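TBC1 domain family member 22A (Homo sapiens, PDB 2QFZ) may act as a GTPase-activating protein for Rab-family GTPases through its TBC domain; it also homodimerises and binds 14-3-3 proteins. Local coordinates at residues 101-115 with 127-139. Sequence-based numbering, arbitrary orientation.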
loop_
_atom_site.group_PDB
_atom_site.type_symbol
_atom_site.label_atom_id
_atom_site.label_comp_id
_atom_site.label_asym_id
_atom_site.label_seq_id
_atom_site.Cartn_x
_atom_site.Cartn_y
_atom_site.Cartn_z
ATOM N N HIS A 101 -16.783 -21.034 -0.808
ATOM C CA HIS A 101 -16.466 -19.814 -1.580
ATOM C C HIS A 101 -17.609 -18.804 -1.602
ATOM O O HIS A 101 -17.383 -17.614 -1.865
ATOM C CB HIS A 101 -16.073 -20.171 -3.012
ATOM C CG HIS A 101 -14.853 -21.032 -3.093
ATOM N ND1 HIS A 101 -13.685 -20.727 -2.425
ATOM C CD2 HIS A 101 -14.623 -22.196 -3.749
ATOM C CE1 HIS A 101 -12.787 -21.665 -2.667
ATOM N NE2 HIS A 101 -13.329 -22.567 -3.471
ATOM N N GLN A 102 -18.834 -19.275 -1.337
ATOM C CA GLN A 102 -20.001 -18.394 -1.263
ATOM C C GLN A 102 -19.833 -17.353 -0.150
ATOM O O GLN A 102 -20.160 -16.168 -0.328
ATOM C CB GLN A 102 -21.277 -19.207 -1.011
ATOM C CG GLN A 102 -21.733 -20.075 -2.191
ATOM C CD GLN A 102 -23.068 -20.792 -1.916
ATOM O OE1 GLN A 102 -23.651 -20.666 -0.824
ATOM N NE2 GLN A 102 -23.552 -21.548 -2.906
ATOM N N ASP A 103 -19.324 -17.818 0.990
ATOM C CA ASP A 103 -19.091 -16.975 2.153
ATOM C C ASP A 103 -17.921 -15.988 1.948
ATOM O O ASP A 103 -17.942 -14.879 2.480
ATOM C CB ASP A 103 -18.826 -17.849 3.382
ATOM C CG ASP A 103 -18.696 -17.036 4.647
ATOM O OD1 ASP A 103 -19.618 -16.236 4.929
ATOM O OD2 ASP A 103 -17.667 -17.178 5.345
ATOM N N THR A 104 -16.911 -16.398 1.187
ATOM C CA THR A 104 -15.852 -15.487 0.765
ATOM C C THR A 104 -16.416 -14.366 -0.110
ATOM O O THR A 104 -16.085 -13.177 0.097
ATOM C CB THR A 104 -14.724 -16.236 0.014
ATOM O OG1 THR A 104 -14.156 -17.230 0.874
ATOM C CG2 THR A 104 -13.636 -15.295 -0.414
ATOM N N TYR A 105 -17.278 -14.710 -1.070
ATOM C CA TYR A 105 -17.814 -13.681 -1.963
ATOM C C TYR A 105 -18.755 -12.692 -1.239
ATOM O O TYR A 105 -18.771 -11.496 -1.563
ATOM C CB TYR A 105 -18.509 -14.263 -3.215
ATOM C CG TYR A 105 -19.096 -13.149 -4.056
ATOM C CD1 TYR A 105 -18.265 -12.219 -4.685
ATOM C CD2 TYR A 105 -20.468 -12.973 -4.160
ATOM C CE1 TYR A 105 -18.794 -11.155 -5.443
ATOM C CE2 TYR A 105 -21.011 -11.910 -4.923
ATOM C CZ TYR A 105 -20.174 -11.006 -5.555
ATOM O OH TYR A 105 -20.715 -9.952 -6.298
ATOM N N ARG A 106 -19.535 -13.198 -0.279
ATOM C CA ARG A 106 -20.467 -12.338 0.463
ATOM C C ARG A 106 -19.709 -11.332 1.301
ATOM O O ARG A 106 -20.080 -10.146 1.316
ATOM C CB ARG A 106 -21.433 -13.135 1.360
ATOM C CG ARG A 106 -22.585 -12.252 1.915
ATOM C CD ARG A 106 -23.491 -12.981 2.938
ATOM N NE ARG A 106 -24.655 -12.148 3.295
ATOM C CZ ARG A 106 -24.743 -11.361 4.370
ATOM N NH1 ARG A 106 -23.745 -11.276 5.245
ATOM N NH2 ARG A 106 -25.844 -10.646 4.575
ATOM N N GLN A 107 -18.654 -11.779 1.997
ATOM C CA GLN A 107 -17.784 -10.836 2.713
ATOM C C GLN A 107 -17.238 -9.731 1.781
ATOM O O GLN A 107 -17.261 -8.528 2.131
ATOM C CB GLN A 107 -16.643 -11.582 3.417
ATOM C CG GLN A 107 -17.065 -12.349 4.687
ATOM C CD GLN A 107 -15.870 -12.912 5.440
ATOM O OE1 GLN A 107 -15.258 -12.221 6.272
ATOM N NE2 GLN A 107 -15.510 -14.164 5.137
ATOM N N ILE A 108 -16.778 -10.117 0.585
ATOM C CA ILE A 108 -16.194 -9.149 -0.368
ATOM C C ILE A 108 -17.267 -8.191 -0.909
ATOM O O ILE A 108 -17.000 -7.000 -1.074
ATOM C CB ILE A 108 -15.431 -9.851 -1.542
ATOM C CG1 ILE A 108 -14.222 -10.617 -1.013
ATOM C CG2 ILE A 108 -15.046 -8.837 -2.647
ATOM C CD1 ILE A 108 -13.709 -11.761 -1.945
ATOM N N HIS A 109 -18.474 -8.712 -1.147
ATOM C CA HIS A 109 -19.617 -7.906 -1.663
ATOM C C HIS A 109 -20.093 -6.853 -0.673
ATOM O O HIS A 109 -20.639 -5.826 -1.066
ATOM C CB HIS A 109 -20.804 -8.826 -2.027
ATOM C CG HIS A 109 -21.754 -8.246 -3.043
ATOM N ND1 HIS A 109 -21.951 -6.889 -3.206
ATOM C CD2 HIS A 109 -22.577 -8.851 -3.936
ATOM C CE1 HIS A 109 -22.844 -6.683 -4.159
ATOM N NE2 HIS A 109 -23.238 -7.857 -4.621
ATOM N N ILE A 110 -19.894 -7.100 0.618
ATOM C CA ILE A 110 -20.274 -6.142 1.658
ATOM C C ILE A 110 -19.252 -5.021 1.835
ATOM O O ILE A 110 -19.614 -3.854 2.018
ATOM C CB ILE A 110 -20.478 -6.862 2.998
ATOM C CG1 ILE A 110 -21.768 -7.699 2.932
ATOM C CG2 ILE A 110 -20.535 -5.858 4.170
ATOM C CD1 ILE A 110 -21.780 -8.882 3.898
ATOM N N ASP A 111 -17.980 -5.384 1.791
ATOM C CA ASP A 111 -16.881 -4.438 1.997
ATOM C C ASP A 111 -16.615 -3.549 0.798
ATOM O O ASP A 111 -16.483 -2.345 0.968
ATOM C CB ASP A 111 -15.587 -5.178 2.338
ATOM C CG ASP A 111 -15.633 -5.853 3.719
ATOM O OD1 ASP A 111 -16.588 -5.596 4.502
ATOM O OD2 ASP A 111 -14.713 -6.648 3.993
ATOM N N ILE A 112 -16.522 -4.137 -0.402
ATOM C CA ILE A 112 -16.107 -3.357 -1.575
ATOM C C ILE A 112 -17.005 -2.157 -1.778
ATOM O O ILE A 112 -16.500 -1.038 -1.787
ATOM C CB ILE A 112 -15.932 -4.202 -2.906
ATOM C CG1 ILE A 112 -14.786 -5.199 -2.772
ATOM C CG2 ILE A 112 -15.719 -3.289 -4.128
ATOM C CD1 ILE A 112 -13.813 -4.914 -1.673
ATOM N N PRO A 113 -18.340 -2.370 -1.927
ATOM C CA PRO A 113 -19.285 -1.249 -2.114
ATOM C C PRO A 113 -19.185 -0.045 -1.183
ATOM O O PRO A 113 -19.557 1.046 -1.595
ATOM C CB PRO A 113 -20.638 -1.929 -1.975
ATOM C CG PRO A 113 -20.400 -3.264 -2.607
ATOM C CD PRO A 113 -19.052 -3.657 -2.026
ATOM N N ARG A 114 -18.670 -0.217 0.026
ATOM C CA ARG A 114 -18.604 0.878 1.003
ATOM C C ARG A 114 -17.174 1.325 1.317
ATOM O O ARG A 114 -16.950 2.021 2.322
ATOM C CB ARG A 114 -19.270 0.488 2.346
ATOM C CG ARG A 114 -20.321 -0.655 2.345
ATOM C CD ARG A 114 -20.353 -1.380 3.724
ATOM N NE ARG A 114 -18.994 -1.704 4.168
ATOM C CZ ARG A 114 -18.675 -2.348 5.293
ATOM N NH1 ARG A 114 -17.372 -2.548 5.572
ATOM N NH2 ARG A 114 -19.624 -2.805 6.128
ATOM N N MET A 115 -16.199 0.930 0.497
ATOM C CA MET A 115 -14.808 1.322 0.757
ATOM C C MET A 115 -14.492 2.678 0.094
ATOM O O MET A 115 -15.285 3.211 -0.679
ATOM C CB MET A 115 -13.822 0.207 0.331
ATOM C CG MET A 115 -13.492 0.158 -1.132
ATOM S SD MET A 115 -12.602 -1.341 -1.598
ATOM C CE MET A 115 -10.904 -0.750 -1.517
ATOM N N THR A 127 -16.135 -1.736 -9.199
ATOM C CA THR A 127 -16.579 -2.630 -8.141
ATOM C C THR A 127 -16.441 -4.067 -8.548
ATOM O O THR A 127 -16.010 -4.900 -7.754
ATOM C CB THR A 127 -18.027 -2.308 -7.657
ATOM O OG1 THR A 127 -18.047 -0.991 -7.096
ATOM C CG2 THR A 127 -18.461 -3.259 -6.588
ATOM N N GLU A 128 -16.766 -4.374 -9.786
ATOM C CA GLU A 128 -16.630 -5.737 -10.292
ATOM C C GLU A 128 -15.173 -6.190 -10.423
ATOM O O GLU A 128 -14.879 -7.319 -10.169
ATOM C CB GLU A 128 -17.294 -5.872 -11.692
ATOM N N ILE A 129 -14.287 -5.309 -10.888
ATOM C CA ILE A 129 -12.877 -5.665 -11.045
ATOM C C ILE A 129 -12.322 -5.961 -9.658
ATOM O O ILE A 129 -11.661 -6.964 -9.443
ATOM C CB ILE A 129 -12.058 -4.531 -11.675
ATOM C CG1 ILE A 129 -12.433 -4.342 -13.125
ATOM C CG2 ILE A 129 -10.551 -4.821 -11.538
ATOM C CD1 ILE A 129 -11.900 -2.997 -13.716
ATOM N N PHE A 130 -12.605 -5.058 -8.720
ATOM C CA PHE A 130 -12.085 -5.163 -7.334
ATOM C C PHE A 130 -12.480 -6.463 -6.698
ATOM O O PHE A 130 -11.619 -7.131 -6.133
ATOM C CB PHE A 130 -12.550 -3.962 -6.473
ATOM C CG PHE A 130 -11.633 -2.744 -6.561
ATOM C CD1 PHE A 130 -11.220 -2.248 -7.777
ATOM C CD2 PHE A 130 -11.191 -2.095 -5.411
ATOM C CE1 PHE A 130 -10.388 -1.134 -7.858
ATOM C CE2 PHE A 130 -10.365 -0.990 -5.489
ATOM C CZ PHE A 130 -9.966 -0.512 -6.723
ATOM N N GLU A 131 -13.777 -6.824 -6.791
ATOM C CA GLU A 131 -14.307 -8.116 -6.250
ATOM C C GLU A 131 -13.662 -9.341 -6.863
ATOM O O GLU A 131 -13.374 -10.348 -6.177
ATOM C CB GLU A 131 -15.852 -8.214 -6.474
ATOM C CG GLU A 131 -16.645 -7.281 -5.601
ATOM C CD GLU A 131 -18.142 -7.268 -5.885
ATOM O OE1 GLU A 131 -18.613 -8.092 -6.697
ATOM O OE2 GLU A 131 -18.854 -6.413 -5.271
ATOM N N ARG A 132 -13.455 -9.275 -8.177
ATOM C CA ARG A 132 -12.868 -10.392 -8.886
ATOM C C ARG A 132 -11.413 -10.602 -8.528
ATOM O O ARG A 132 -10.981 -11.744 -8.298
ATOM C CB ARG A 132 -13.031 -10.195 -10.392
ATOM C CG ARG A 132 -12.769 -11.451 -11.164
ATOM C CD ARG A 132 -13.350 -11.372 -12.533
ATOM N NE ARG A 132 -13.102 -10.071 -13.142
ATOM C CZ ARG A 132 -13.672 -9.622 -14.247
ATOM N NH1 ARG A 132 -14.545 -10.385 -14.933
ATOM N NH2 ARG A 132 -13.338 -8.410 -14.698
ATOM N N ILE A 133 -10.622 -9.526 -8.497
ATOM C CA ILE A 133 -9.194 -9.625 -8.044
ATOM C C ILE A 133 -9.107 -10.225 -6.634
ATOM O O ILE A 133 -8.312 -11.142 -6.368
ATOM C CB ILE A 133 -8.481 -8.234 -8.033
ATOM C CG1 ILE A 133 -8.190 -7.748 -9.454
ATOM C CG2 ILE A 133 -7.138 -8.282 -7.229
ATOM C CD1 ILE A 133 -7.774 -6.249 -9.523
ATOM N N LEU A 134 -9.944 -9.700 -5.730
ATOM C CA LEU A 134 -9.927 -10.096 -4.319
ATOM C C LEU A 134 -10.446 -11.540 -4.134
ATOM O O LEU A 134 -9.841 -12.348 -3.431
ATOM C CB LEU A 134 -10.715 -9.056 -3.462
ATOM C CG LEU A 134 -9.993 -7.718 -3.266
ATOM C CD1 LEU A 134 -10.918 -6.650 -2.740
ATOM C CD2 LEU A 134 -8.792 -7.935 -2.353
ATOM N N PHE A 135 -11.500 -11.897 -4.846
ATOM C CA PHE A 135 -12.001 -13.290 -4.841
ATOM C C PHE A 135 -10.959 -14.313 -5.376
ATOM O O PHE A 135 -10.741 -15.391 -4.767
ATOM C CB PHE A 135 -13.331 -13.371 -5.627
ATOM C CG PHE A 135 -13.979 -14.731 -5.604
ATOM C CD1 PHE A 135 -14.839 -15.082 -4.589
ATOM C CD2 PHE A 135 -13.735 -15.650 -6.605
ATOM C CE1 PHE A 135 -15.429 -16.355 -4.550
ATOM C CE2 PHE A 135 -14.324 -16.928 -6.569
ATOM C CZ PHE A 135 -15.173 -17.265 -5.541
ATOM N N ILE A 136 -10.300 -13.988 -6.486
ATOM C CA ILE A 136 -9.254 -14.887 -7.035
ATOM C C ILE A 136 -8.044 -15.009 -6.090
ATOM O O ILE A 136 -7.550 -16.116 -5.821
ATOM C CB ILE A 136 -8.823 -14.448 -8.465
ATOM C CG1 ILE A 136 -9.923 -14.815 -9.481
ATOM C CG2 ILE A 136 -7.502 -15.089 -8.907
ATOM C CD1 ILE A 136 -9.680 -14.219 -10.876
ATOM N N TRP A 137 -7.567 -13.879 -5.565
ATOM C CA TRP A 137 -6.480 -13.913 -4.569
ATOM C C TRP A 137 -6.811 -14.851 -3.371
ATOM O O TRP A 137 -5.983 -15.661 -2.945
ATOM C CB TRP A 137 -6.126 -12.497 -4.079
ATOM C CG TRP A 137 -4.889 -12.547 -3.313
ATOM C CD1 TRP A 137 -3.630 -12.386 -3.793
ATOM C CD2 TRP A 137 -4.763 -12.823 -1.923
ATOM N NE1 TRP A 137 -2.711 -12.536 -2.767
ATOM C CE2 TRP A 137 -3.385 -12.806 -1.612
ATOM C CE3 TRP A 137 -5.692 -13.049 -0.882
ATOM C CZ2 TRP A 137 -2.905 -13.032 -0.326
ATOM C CZ3 TRP A 137 -5.193 -13.308 0.400
ATOM C CH2 TRP A 137 -3.825 -13.282 0.657
ATOM N N ALA A 138 -8.042 -14.735 -2.868
ATOM C CA ALA A 138 -8.521 -15.463 -1.682
ATOM C C ALA A 138 -8.593 -16.971 -1.925
ATOM O O ALA A 138 -8.117 -17.735 -1.115
ATOM C CB ALA A 138 -9.869 -14.940 -1.265
ATOM N N ILE A 139 -9.147 -17.397 -3.051
ATOM C CA ILE A 139 -9.192 -18.839 -3.323
ATOM C C ILE A 139 -7.783 -19.418 -3.601
ATOM O O ILE A 139 -7.532 -20.559 -3.296
ATOM C CB ILE A 139 -10.259 -19.224 -4.400
ATOM C CG1 ILE A 139 -9.851 -18.769 -5.783
ATOM C CG2 ILE A 139 -11.654 -18.628 -4.021
ATOM C CD1 ILE A 139 -11.022 -18.735 -6.779
#
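Tyr105 gives its phenol proton to Glu131, OH to OE1 at 2.8 Å, the one hydrogen bond between residues 101-115 and 127-139. The oxygen lies at the edge of the tyrosine ring, whereas the hydroxyl comes from above the carboxylate plane, 40° out of it. The other oxygen, OE2, sits over one face of the His109 ring, 3.8 Å from ND1. Glu131 suits this place because it joins an apolar stem to an acceptor carboxylate: CG packs 3.7 Å from Ile108 CG2, and the chain then runs extended to bring the carboxylate to Tyr105. Cut back to an alanine, this position would probably leave the Tyr105 hydroxyl without its acceptor and open a gap beside Ile108 and Ile112.

Branched residues fill the seam deeper in. Ile108 CD1 reaches the edge of the Phe135 ring, Ile112 CD1 meets Leu134 CD1 at 3.5 Å, and Thr104 turns its methyl CG2 to the methyl of Ala138, two small groups that fit the seam. Phe135 CG stands anti to its backbone N (chi1 -176°), which swings the ring out to His101 and Tyr105. At the far end Met115 lays CE at the edge of the Phe130 ring, with SD obliquely beside it, a Met-aromatic contact.

Over residues 102-111 and 127-139 the helices run roughly antiparallel, axes 10.0 Å apart at closest and 144° between directions, within the all-helical TBC domain. Helix 150-162 meets Ile112, Met115 and Phe130, while helices 74-91 and 181-200 pack against other sides of 124-140.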